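PDB 1A7J: phosphoribulokinase from Rhodobacter sphaeroides, which catalyses the ATP-dependent phosphorylation of D-ribulose 5-phosphate to D-ribulose 1,5-bisphosphate in the Calvin cycle. Local coordinates for residues A[68-73]-A[189-194]; A[164-169]-A[182-187]; A[244-249]-A[273-278]. All blocks are in the same frame, centred on the assembly; numbering follows the deposited sequence.

Interaction 1 of 3, residues A[68-73]-A[189-194]. With SO4 (sulfate ion), chain B.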
loop_
_atom_site.group_PDB
_atom_site.type_symbol
_atom_site.label_atom_id
_atom_site.label_comp_id
_atom_site.label_asym_id
_atom_site.label_seq_id
_atom_site.Cartn_x
_atom_site.Cartn_y
_atom_site.Cartn_z
ATOM N N SER A 68 11.970 -12.485 -0.974
ATOM C CA SER A 68 10.714 -12.241 -1.682
ATOM C C SER A 68 10.552 -10.771 -1.957
ATOM O O SER A 68 11.304 -9.961 -1.422
ATOM C CB SER A 68 9.522 -12.711 -0.854
ATOM O OG SER A 68 9.444 -12.014 0.380
ATOM N N HIS A 69 9.456 -10.441 -2.633
ATOM C CA HIS A 69 9.092 -9.062 -2.978
ATOM C C HIS A 69 8.854 -8.137 -1.793
ATOM O O HIS A 69 8.591 -6.959 -1.977
ATOM C CB HIS A 69 7.832 -9.067 -3.838
ATOM C CG HIS A 69 8.111 -9.105 -5.304
ATOM N ND1 HIS A 69 7.510 -10.007 -6.154
ATOM C CD2 HIS A 69 8.964 -8.378 -6.065
ATOM C CE1 HIS A 69 7.988 -9.842 -7.375
ATOM N NE2 HIS A 69 8.872 -8.858 -7.348
ATOM N N PHE A 70 8.798 -8.719 -0.604
ATOM C CA PHE A 70 8.629 -7.993 0.636
ATOM C C PHE A 70 9.976 -7.511 1.180
ATOM O O PHE A 70 10.037 -6.470 1.844
ATOM C CB PHE A 70 7.956 -8.901 1.676
ATOM C CG PHE A 70 6.472 -9.122 1.448
ATOM C CD1 PHE A 70 5.700 -8.172 0.783
ATOM C CD2 PHE A 70 5.841 -10.238 1.989
ATOM C CE1 PHE A 70 4.320 -8.326 0.659
ATOM C CE2 PHE A 70 4.462 -10.405 1.875
ATOM C CZ PHE A 70 3.700 -9.445 1.207
ATOM N N SER A 71 11.039 -8.289 0.975
ATOM C CA SER A 71 12.343 -7.917 1.507
ATOM C C SER A 71 12.760 -6.562 0.930
ATOM O O SER A 71 12.397 -6.240 -0.203
ATOM C CB SER A 71 13.398 -8.963 1.142
ATOM O OG SER A 71 12.832 -10.229 0.923
ATOM N N TYR A 72 13.542 -5.796 1.698
ATOM C CA TYR A 72 14.124 -4.526 1.234
ATOM C C TYR A 72 15.104 -4.706 0.067
ATOM O O TYR A 72 15.296 -3.792 -0.738
ATOM C CB TYR A 72 14.881 -3.847 2.369
ATOM C CG TYR A 72 14.104 -3.624 3.646
ATOM C CD1 TYR A 72 12.850 -3.050 3.626
ATOM C CD2 TYR A 72 14.683 -3.868 4.881
ATOM C CE1 TYR A 72 12.194 -2.717 4.804
ATOM C CE2 TYR A 72 14.040 -3.540 6.054
ATOM C CZ TYR A 72 12.792 -2.965 6.016
ATOM O OH TYR A 72 12.132 -2.639 7.186
ATOM N N GLU A 73 15.796 -5.846 0.036
ATOM C CA GLU A 73 16.830 -6.079 -0.965
ATOM C C GLU A 73 16.203 -6.197 -2.330
ATOM O O GLU A 73 16.880 -6.054 -3.339
ATOM C CB GLU A 73 17.616 -7.364 -0.693
ATOM C CG GLU A 73 18.051 -7.565 0.730
ATOM C CD GLU A 73 17.063 -8.409 1.503
ATOM O OE1 GLU A 73 16.857 -9.592 1.136
ATOM O OE2 GLU A 73 16.462 -7.872 2.456
ATOM N N HIS A 189 9.011 -14.338 6.184
ATOM C CA HIS A 189 10.258 -13.960 6.799
ATOM C C HIS A 189 10.392 -12.483 6.622
ATOM O O HIS A 189 10.353 -11.768 7.600
ATOM C CB HIS A 189 11.446 -14.719 6.171
ATOM C CG HIS A 189 11.492 -16.182 6.525
ATOM N ND1 HIS A 189 12.095 -16.654 7.670
ATOM C CD2 HIS A 189 10.921 -17.262 5.934
ATOM C CE1 HIS A 189 11.884 -17.955 7.776
ATOM N NE2 HIS A 189 11.177 -18.348 6.733
ATOM N N ALA A 190 10.230 -12.021 5.393
ATOM C CA ALA A 190 10.255 -10.587 5.101
ATOM C C ALA A 190 8.929 -9.891 5.398
ATOM O O ALA A 190 8.831 -8.680 5.311
ATOM C CB ALA A 190 10.639 -10.354 3.646
ATOM N N TYR A 191 7.878 -10.669 5.617
ATOM C CA TYR A 191 6.603 -10.078 5.924
ATOM C C TYR A 191 6.698 -9.584 7.339
ATOM O O TYR A 191 6.583 -8.388 7.573
ATOM C CB TYR A 191 5.475 -11.092 5.779
ATOM C CG TYR A 191 4.122 -10.581 6.217
ATOM C CD1 TYR A 191 3.345 -9.812 5.369
ATOM C CD2 TYR A 191 3.666 -10.777 7.523
ATOM C CE1 TYR A 191 2.161 -9.245 5.798
ATOM C CE2 TYR A 191 2.475 -10.190 7.971
ATOM C CZ TYR A 191 1.738 -9.417 7.098
ATOM O OH TYR A 191 0.620 -8.746 7.545
ATOM N N VAL A 192 7.075 -10.461 8.262
ATOM C CA VAL A 192 7.196 -10.025 9.639
ATOM C C VAL A 192 8.400 -9.107 9.846
ATOM O O VAL A 192 8.392 -8.282 10.753
ATOM C CB VAL A 192 7.262 -11.204 10.640
ATOM C CG1 VAL A 192 6.613 -12.443 10.060
ATOM C CG2 VAL A 192 8.671 -11.483 11.027
ATOM N N HIS A 193 9.412 -9.189 8.988
ATOM C CA HIS A 193 10.614 -8.354 9.161
ATOM C C HIS A 193 10.535 -6.954 8.515
ATOM O O HIS A 193 11.024 -5.993 9.095
ATOM C CB HIS A 193 11.874 -9.090 8.662
ATOM C CG HIS A 193 12.428 -10.095 9.633
ATOM N ND1 HIS A 193 12.696 -11.402 9.284
ATOM C CD2 HIS A 193 12.842 -9.965 10.918
ATOM C CE1 HIS A 193 13.248 -12.033 10.306
ATOM N NE2 HIS A 193 13.345 -11.182 11.312
ATOM N N CYS A 194 9.826 -6.824 7.389
ATOM C CA CYS A 194 9.776 -5.570 6.627
ATOM C C CYS A 194 8.401 -4.945 6.487
ATOM O O CYS A 194 8.317 -3.759 6.191
ATOM C CB CYS A 194 10.322 -5.766 5.220
ATOM S SG CYS A 194 11.733 -6.816 5.125
HETATM S S SO4 B . 6.417 -13.036 -4.414
HETATM O O1 SO4 B . 7.828 -13.016 -4.149
HETATM O O2 SO4 B . 5.758 -12.034 -3.622
HETATM O O3 SO4 B . 6.202 -12.769 -5.803
HETATM O O4 SO4 B . 5.895 -14.316 -4.096
#
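The methyl group of A190 is the central bump of this contact. It points from helix 180-195 into the type I turn formed by S68 to S71. CB of A190 lies 3.4 Å from the backbone N of S71, with S71 OG, F70 CB and S68 OG around it. The hollow is held in shape by S68 O, which accepts from both N and OG of S71. The OG bond is 2.8 Å from S71 OG to S68 O and uses a carbonyl lone pair.

One helical turn on, C194 makes the second bump. Its SG sits 3.9 Å from the centroid of the Y72 ring and only 3° off the ring normal, a cysteine sulfur-aromatic contact. Its CB reaches the same face, 3.6 Å from CE1 of Y72. Next to A190, F70 and Y191 lie side by side and point the same way. CE2 of F70 comes 3.7 Å from CD1 of Y191, with the ring planes oblique at 54°. F70 O is hydrogen-bonded to NE2 of H134.

H69 turns away from the helix and stacks on H45. Its ND1 donates to O3 of the sulfate at 3.1 Å. The turn thus belongs to the active-site cleft of a P-loop kinase: one side packs on helix 180-195, and the other holds an anion beside the catalytic R187.

Interaction 2 of 3, residues A[164-169]-A[182-187]; sequences QKIHRD and DVILRR. With SO4 (sulfate ion), chain B.
Three residues of the catalytic site, K165, D169 and R187, meet here in the cleft of a P-loop kinase fold related to adenylate kinase. They lie on helices 158-168 and 180-195 or just past the first, and the short helical segments run at 131° to each other. The first shell is the K165 side chain laid over one face of the R187 guanidinium. CG of K165 stands 3.5 Å above that plane, toward its rim, and is 3.6 Å from NH2 of R187. The lysine chain leaves with CG anti to the backbone N (chi1 164°), bends at chi2 (70°), then runs straight. This carries NZ past the arginine to D169, where NZ and OD1 form a 3.1 Å salt bridge. The ammonium meets OD1 from above the carboxylate plane.

NZ also makes a weak bond to O4 of the sulfate, and R186 NH2 a weak one to O1. The sulfate probably comes from the crystallisation liquor. NZ of K165 and NH1 of R187 are 4.8 Å apart, so D169 and the anion would probably ease the repulsion between them. An alanine here lacks the chain beyond CB and its ammonium; D169 would probably be held less firmly and the R187 guanidinium less well packed.

Further out, E161 forms a salt bridge with NH2 of R187 and is likely to set its position. E178 forms one with NH1 of R186. I166 and I184 pack loosely, CG1 to CG1, and both touch F218. V183 and D169 reach tip to tip, with CG1 of V183 3.8 Å from OD2 of D169.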
loop_
_atom_site.group_PDB
_atom_site.type_symbol
_atom_site.label_atom_id
_atom_site.label_comp_id
_atom_site.label_asym_id
_atom_site.label_seq_id
_atom_site.Cartn_x
_atom_site.Cartn_y
_atom_site.Cartn_z
ATOM N N GLN A 164 -5.692 -14.018 -0.623
ATOM C CA GLN A 164 -5.544 -13.058 -1.708
ATOM C C GLN A 164 -4.362 -13.446 -2.584
ATOM O O GLN A 164 -4.420 -13.323 -3.799
ATOM C CB GLN A 164 -5.367 -11.626 -1.172
ATOM C CG GLN A 164 -6.674 -10.833 -1.139
ATOM C CD GLN A 164 -6.572 -9.447 -0.501
ATOM O OE1 GLN A 164 -5.483 -8.954 -0.204
ATOM N NE2 GLN A 164 -7.720 -8.787 -0.348
ATOM N N LYS A 165 -3.348 -14.049 -1.980
ATOM C CA LYS A 165 -2.122 -14.348 -2.693
ATOM C C LYS A 165 -2.224 -15.684 -3.419
ATOM O O LYS A 165 -1.827 -15.795 -4.571
ATOM C CB LYS A 165 -0.952 -14.367 -1.720
ATOM C CG LYS A 165 0.265 -15.022 -2.269
ATOM C CD LYS A 165 0.878 -14.174 -3.350
ATOM C CE LYS A 165 2.127 -14.838 -3.919
ATOM N NZ LYS A 165 2.651 -14.158 -5.153
ATOM N N ILE A 166 -2.796 -16.680 -2.747
ATOM C CA ILE A 166 -2.933 -18.035 -3.276
ATOM C C ILE A 166 -3.798 -17.956 -4.512
ATOM O O ILE A 166 -3.539 -18.641 -5.502
ATOM C CB ILE A 166 -3.596 -18.976 -2.250
ATOM C CG1 ILE A 166 -2.595 -19.413 -1.193
ATOM C CG2 ILE A 166 -4.079 -20.207 -2.901
ATOM C CD1 ILE A 166 -3.183 -19.435 0.145
ATOM N N HIS A 167 -4.698 -16.983 -4.531
ATOM C CA HIS A 167 -5.499 -16.768 -5.714
ATOM C C HIS A 167 -4.767 -16.126 -6.886
ATOM O O HIS A 167 -4.972 -16.550 -8.019
ATOM C CB HIS A 167 -6.765 -16.007 -5.371
ATOM C CG HIS A 167 -7.898 -16.904 -4.998
ATOM N ND1 HIS A 167 -7.786 -17.842 -3.992
ATOM C CD2 HIS A 167 -9.091 -17.138 -5.598
ATOM C CE1 HIS A 167 -8.855 -18.624 -4.001
ATOM N NE2 HIS A 167 -9.664 -18.215 -4.964
ATOM N N ARG A 168 -3.822 -15.223 -6.624
ATOM C CA ARG A 168 -3.013 -14.650 -7.703
ATOM C C ARG A 168 -2.077 -15.712 -8.282
ATOM O O ARG A 168 -1.550 -15.542 -9.381
ATOM C CB ARG A 168 -2.150 -13.482 -7.212
ATOM C CG ARG A 168 -2.878 -12.201 -6.831
ATOM C CD ARG A 168 -1.898 -11.200 -6.167
ATOM N NE ARG A 168 -2.534 -10.341 -5.155
ATOM C CZ ARG A 168 -1.921 -9.823 -4.084
ATOM N NH1 ARG A 168 -0.726 -10.266 -3.700
ATOM N NH2 ARG A 168 -2.559 -8.936 -3.326
ATOM N N ASP A 169 -1.762 -16.728 -7.480
ATOM C CA ASP A 169 -0.760 -17.729 -7.850
ATOM C C ASP A 169 -1.386 -19.024 -8.339
ATOM O O ASP A 169 -0.682 -20.002 -8.607
ATOM C CB ASP A 169 0.175 -18.035 -6.669
ATOM C CG ASP A 169 1.422 -17.152 -6.645
ATOM O OD1 ASP A 169 1.428 -16.088 -7.306
ATOM O OD2 ASP A 169 2.395 -17.520 -5.945
ATOM N N ASP A 182 5.039 -23.351 0.474
ATOM C CA ASP A 182 6.432 -22.930 0.491
ATOM C C ASP A 182 6.573 -21.503 0.003
ATOM O O ASP A 182 7.491 -20.810 0.412
ATOM C CB ASP A 182 7.294 -23.874 -0.361
ATOM C CG ASP A 182 7.757 -25.101 0.409
ATOM O OD1 ASP A 182 8.804 -25.021 1.097
ATOM O OD2 ASP A 182 7.059 -26.136 0.363
ATOM N N VAL A 183 5.636 -21.060 -0.834
ATOM C CA VAL A 183 5.597 -19.678 -1.322
ATOM C C VAL A 183 5.051 -18.785 -0.220
ATOM O O VAL A 183 5.355 -17.597 -0.155
ATOM C CB VAL A 183 4.692 -19.542 -2.592
ATOM C CG1 VAL A 183 3.927 -18.251 -2.584
ATOM C CG2 VAL A 183 5.530 -19.561 -3.842
ATOM N N ILE A 184 4.171 -19.341 0.596
ATOM C CA ILE A 184 3.510 -18.577 1.633
ATOM C C ILE A 184 4.436 -18.416 2.847
ATOM O O ILE A 184 4.694 -17.291 3.280
ATOM C CB ILE A 184 2.154 -19.250 1.980
ATOM C CG1 ILE A 184 1.063 -18.678 1.089
ATOM C CG2 ILE A 184 1.773 -19.051 3.412
ATOM C CD1 ILE A 184 0.945 -17.221 1.203
ATOM N N LEU A 185 5.107 -19.501 3.235
ATOM C CA LEU A 185 6.125 -19.470 4.295
ATOM C C LEU A 185 7.410 -18.680 3.955
ATOM O O LEU A 185 7.987 -18.025 4.821
ATOM C CB LEU A 185 6.503 -20.905 4.695
ATOM C CG LEU A 185 5.463 -21.770 5.382
ATOM C CD1 LEU A 185 5.791 -23.204 5.105
ATOM C CD2 LEU A 185 5.473 -21.516 6.847
ATOM N N ARG A 186 7.918 -18.837 2.738
ATOM C CA ARG A 186 9.075 -18.071 2.289
ATOM C C ARG A 186 8.804 -16.558 2.374
ATOM O O ARG A 186 9.732 -15.770 2.564
ATOM C CB ARG A 186 9.443 -18.481 0.861
ATOM C CG ARG A 186 10.566 -17.683 0.218
ATOM C CD ARG A 186 10.611 -17.889 -1.287
ATOM N NE ARG A 186 10.001 -16.772 -2.009
ATOM C CZ ARG A 186 9.155 -16.908 -3.027
ATOM N NH1 ARG A 186 8.944 -18.096 -3.580
ATOM N NH2 ARG A 186 8.543 -15.842 -3.527
ATOM N N ARG A 187 7.528 -16.159 2.340
ATOM C CA ARG A 187 7.168 -14.736 2.398
ATOM C C ARG A 187 7.002 -14.237 3.823
ATOM O O ARG A 187 7.188 -13.063 4.073
ATOM C CB ARG A 187 5.909 -14.442 1.559
ATOM C CG ARG A 187 6.194 -14.389 0.049
ATOM C CD ARG A 187 5.020 -13.954 -0.819
ATOM N NE ARG A 187 3.746 -14.280 -0.195
ATOM C CZ ARG A 187 2.745 -13.415 -0.032
ATOM N NH1 ARG A 187 2.708 -12.294 -0.734
ATOM N NH2 ARG A 187 1.708 -13.741 0.729
HETATM S S SO4 B . 6.417 -13.036 -4.414
HETATM O O1 SO4 B . 7.828 -13.016 -4.149
HETATM O O2 SO4 B . 5.758 -12.034 -3.622
HETATM O O3 SO4 B . 6.202 -12.769 -5.803
HETATM O O4 SO4 B . 5.895 -14.316 -4.096
#

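Interaction 3 of 3, residues A[244-249]-A[273-278]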
loop_
_atom_site.group_PDB
_atom_site.type_symbol
_atom_site.label_atom_id
_atom_site.label_comp_id
_atom_site.label_asym_id
_atom_site.label_seq_id
_atom_site.Cartn_x
_atom_site.Cartn_y
_atom_site.Cartn_z
ATOM N N PRO A 244 -18.935 10.540 16.224
ATOM C CA PRO A 244 -20.386 10.458 16.095
ATOM C C PRO A 244 -20.814 10.934 14.761
ATOM O O PRO A 244 -21.922 10.685 14.357
ATOM C CB PRO A 244 -20.880 11.410 17.143
ATOM C CG PRO A 244 -19.830 11.355 18.194
ATOM C CD PRO A 244 -18.566 11.307 17.419
ATOM N N TYR A 245 -20.037 11.849 14.206
ATOM C CA TYR A 245 -20.302 12.363 12.884
ATOM C C TYR A 245 -20.211 11.145 12.039
ATOM O O TYR A 245 -21.192 10.691 11.485
ATOM C CB TYR A 245 -19.203 13.323 12.463
ATOM C CG TYR A 245 -19.234 13.720 11.005
ATOM C CD1 TYR A 245 -20.286 14.457 10.498
ATOM C CD2 TYR A 245 -18.248 13.301 10.121
ATOM C CE1 TYR A 245 -20.356 14.754 9.146
ATOM C CE2 TYR A 245 -18.316 13.603 8.775
ATOM C CZ TYR A 245 -19.369 14.318 8.298
ATOM O OH TYR A 245 -19.457 14.623 6.966
ATOM N N LEU A 246 -19.068 10.500 12.151
ATOM C CA LEU A 246 -18.734 9.356 11.346
ATOM C C LEU A 246 -19.689 8.184 11.478
ATOM O O LEU A 246 -20.207 7.714 10.476
ATOM C CB LEU A 246 -17.322 8.934 11.684
ATOM C CG LEU A 246 -16.310 9.923 11.128
ATOM C CD1 LEU A 246 -14.976 9.688 11.723
ATOM C CD2 LEU A 246 -16.239 9.746 9.655
ATOM N N THR A 247 -19.975 7.746 12.696
ATOM C CA THR A 247 -20.956 6.684 12.895
ATOM C C THR A 247 -22.401 7.063 12.449
ATOM O O THR A 247 -23.211 6.197 12.090
ATOM C CB THR A 247 -20.988 6.243 14.351
ATOM O OG1 THR A 247 -21.488 7.311 15.158
ATOM C CG2 THR A 247 -19.620 5.873 14.830
ATOM N N SER A 248 -22.729 8.350 12.443
ATOM C CA SER A 248 -24.011 8.799 11.914
ATOM C C SER A 248 -24.002 8.646 10.418
ATOM O O SER A 248 -25.002 8.272 9.816
ATOM C CB SER A 248 -24.251 10.265 12.239
ATOM O OG SER A 248 -25.271 10.418 13.201
ATOM N N MET A 249 -22.884 8.991 9.806
ATOM C CA MET A 249 -22.841 9.049 8.375
ATOM C C MET A 249 -22.668 7.651 7.805
ATOM O O MET A 249 -23.511 7.183 7.056
ATOM C CB MET A 249 -21.712 9.979 7.927
ATOM C CG MET A 249 -21.940 11.437 8.309
ATOM S SD MET A 249 -23.090 12.300 7.254
ATOM C CE MET A 249 -22.257 12.250 5.771
ATOM N N GLN A 273 -13.656 8.569 1.864
ATOM C CA GLN A 273 -14.052 9.917 1.487
ATOM C C GLN A 273 -14.357 10.778 2.679
ATOM O O GLN A 273 -13.697 11.788 2.868
ATOM C CB GLN A 273 -15.245 9.897 0.558
ATOM C CG GLN A 273 -14.831 9.646 -0.858
ATOM C CD GLN A 273 -16.003 9.560 -1.778
ATOM O OE1 GLN A 273 -16.878 10.430 -1.767
ATOM N NE2 GLN A 273 -16.055 8.495 -2.571
ATOM N N LEU A 274 -15.242 10.326 3.564
ATOM C CA LEU A 274 -15.602 11.145 4.705
ATOM C C LEU A 274 -14.393 11.442 5.548
ATOM O O LEU A 274 -14.359 12.447 6.243
ATOM C CB LEU A 274 -16.613 10.457 5.591
ATOM C CG LEU A 274 -17.996 10.199 5.041
ATOM C CD1 LEU A 274 -18.827 9.633 6.168
ATOM C CD2 LEU A 274 -18.586 11.478 4.514
ATOM N N ILE A 275 -13.478 10.497 5.648
ATOM C CA ILE A 275 -12.388 10.674 6.589
ATOM C C ILE A 275 -11.269 11.485 5.964
ATOM O O ILE A 275 -10.931 12.536 6.486
ATOM C CB ILE A 275 -11.884 9.309 7.118
ATOM C CG1 ILE A 275 -12.918 8.764 8.087
ATOM C CG2 ILE A 275 -10.519 9.429 7.809
ATOM C CD1 ILE A 275 -12.671 7.398 8.433
ATOM N N LEU A 276 -10.936 11.176 4.717
ATOM C CA LEU A 276 -9.716 11.663 4.087
ATOM C C LEU A 276 -9.903 12.972 3.342
ATOM O O LEU A 276 -8.936 13.622 2.931
ATOM C CB LEU A 276 -9.212 10.640 3.092
ATOM C CG LEU A 276 -8.183 9.562 3.418
ATOM C CD1 LEU A 276 -7.866 9.410 4.883
ATOM C CD2 LEU A 276 -8.731 8.286 2.833
ATOM N N THR A 277 -11.133 13.256 2.966
ATOM C CA THR A 277 -11.384 14.454 2.202
ATOM C C THR A 277 -10.820 15.722 2.872
ATOM O O THR A 277 -9.986 16.392 2.266
ATOM C CB THR A 277 -12.869 14.572 1.895
ATOM O OG1 THR A 277 -13.209 13.608 0.895
ATOM C CG2 THR A 277 -13.208 15.962 1.420
ATOM N N PRO A 278 -11.087 15.932 4.196
ATOM C CA PRO A 278 -10.518 17.036 4.990
ATOM C C PRO A 278 -9.037 17.022 5.420
ATOM O O PRO A 278 -8.484 18.063 5.798
ATOM C CB PRO A 278 -11.434 17.092 6.213
ATOM C CG PRO A 278 -11.995 15.760 6.328
ATOM C CD PRO A 278 -12.246 15.353 4.895
#
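Q273 O is the best-held polar atom here, gripped by two donors from T277. The backbone N of T277 reaches it at 3.0 Å in the usual helical bond. The side-chain OG1 of T277 donates to the same Q273 O at 2.7 Å, from 39° above the carbonyl plane. P278 follows and has no N-H to give, and the helix is kinked there.

The neighbouring residue, L274, carries the contact with helix 243-249. CG of L274 lies anti to its carbonyl carbon (chi1 -66°), and the two methyls part to meet M249 at two places. CD1 presses on the base of M249, 3.4 Å from CB. CD2 faces the tip of the same side chain, 4.0 Å from CE of M249. The methionine can offer both ends because it folds at chi2 and chi3. Its CG also rests over one face of the Y245 ring, toward the rim. OH of Y245 lies 4.1 Å from CD2 of L274.

Both helices pack on the antiparallel part of the large mixed sheet, far from the catalytic cleft. The short segments approach to 11.1 Å between axes, at 138°. L246 touches I261 of strand 260-264, while I275 touches I233 and F235 of strand 229-235. Closer to the sheet, CD2 of L246 crosses to CG1 of I275 at 3.8 Å. The same methyl meets CB of L274 as the two leucines slide past each other in opposite directions.

In the fold
Interactions 1 and 2 are neighbours that share helix 180-195, and their centres are about 13 Å apart. Interaction 2 is nested along the chain inside the loop closed by interaction 1. They touch where CZ of F70 packs 3.6 Å from NH1 of R187 and where CB of S68 lies 3.8 Å from CG of R187. Both also reach the one sulfate, so the turn and the two helices line what is probably a common anion site in the catalytic cleft. Interaction 3 is remote, with its centre about 34 Å from that of interaction 1 and about 35 Å from that of interaction 2. It lies on the opposite side of the chain's centre and follows both in sequence.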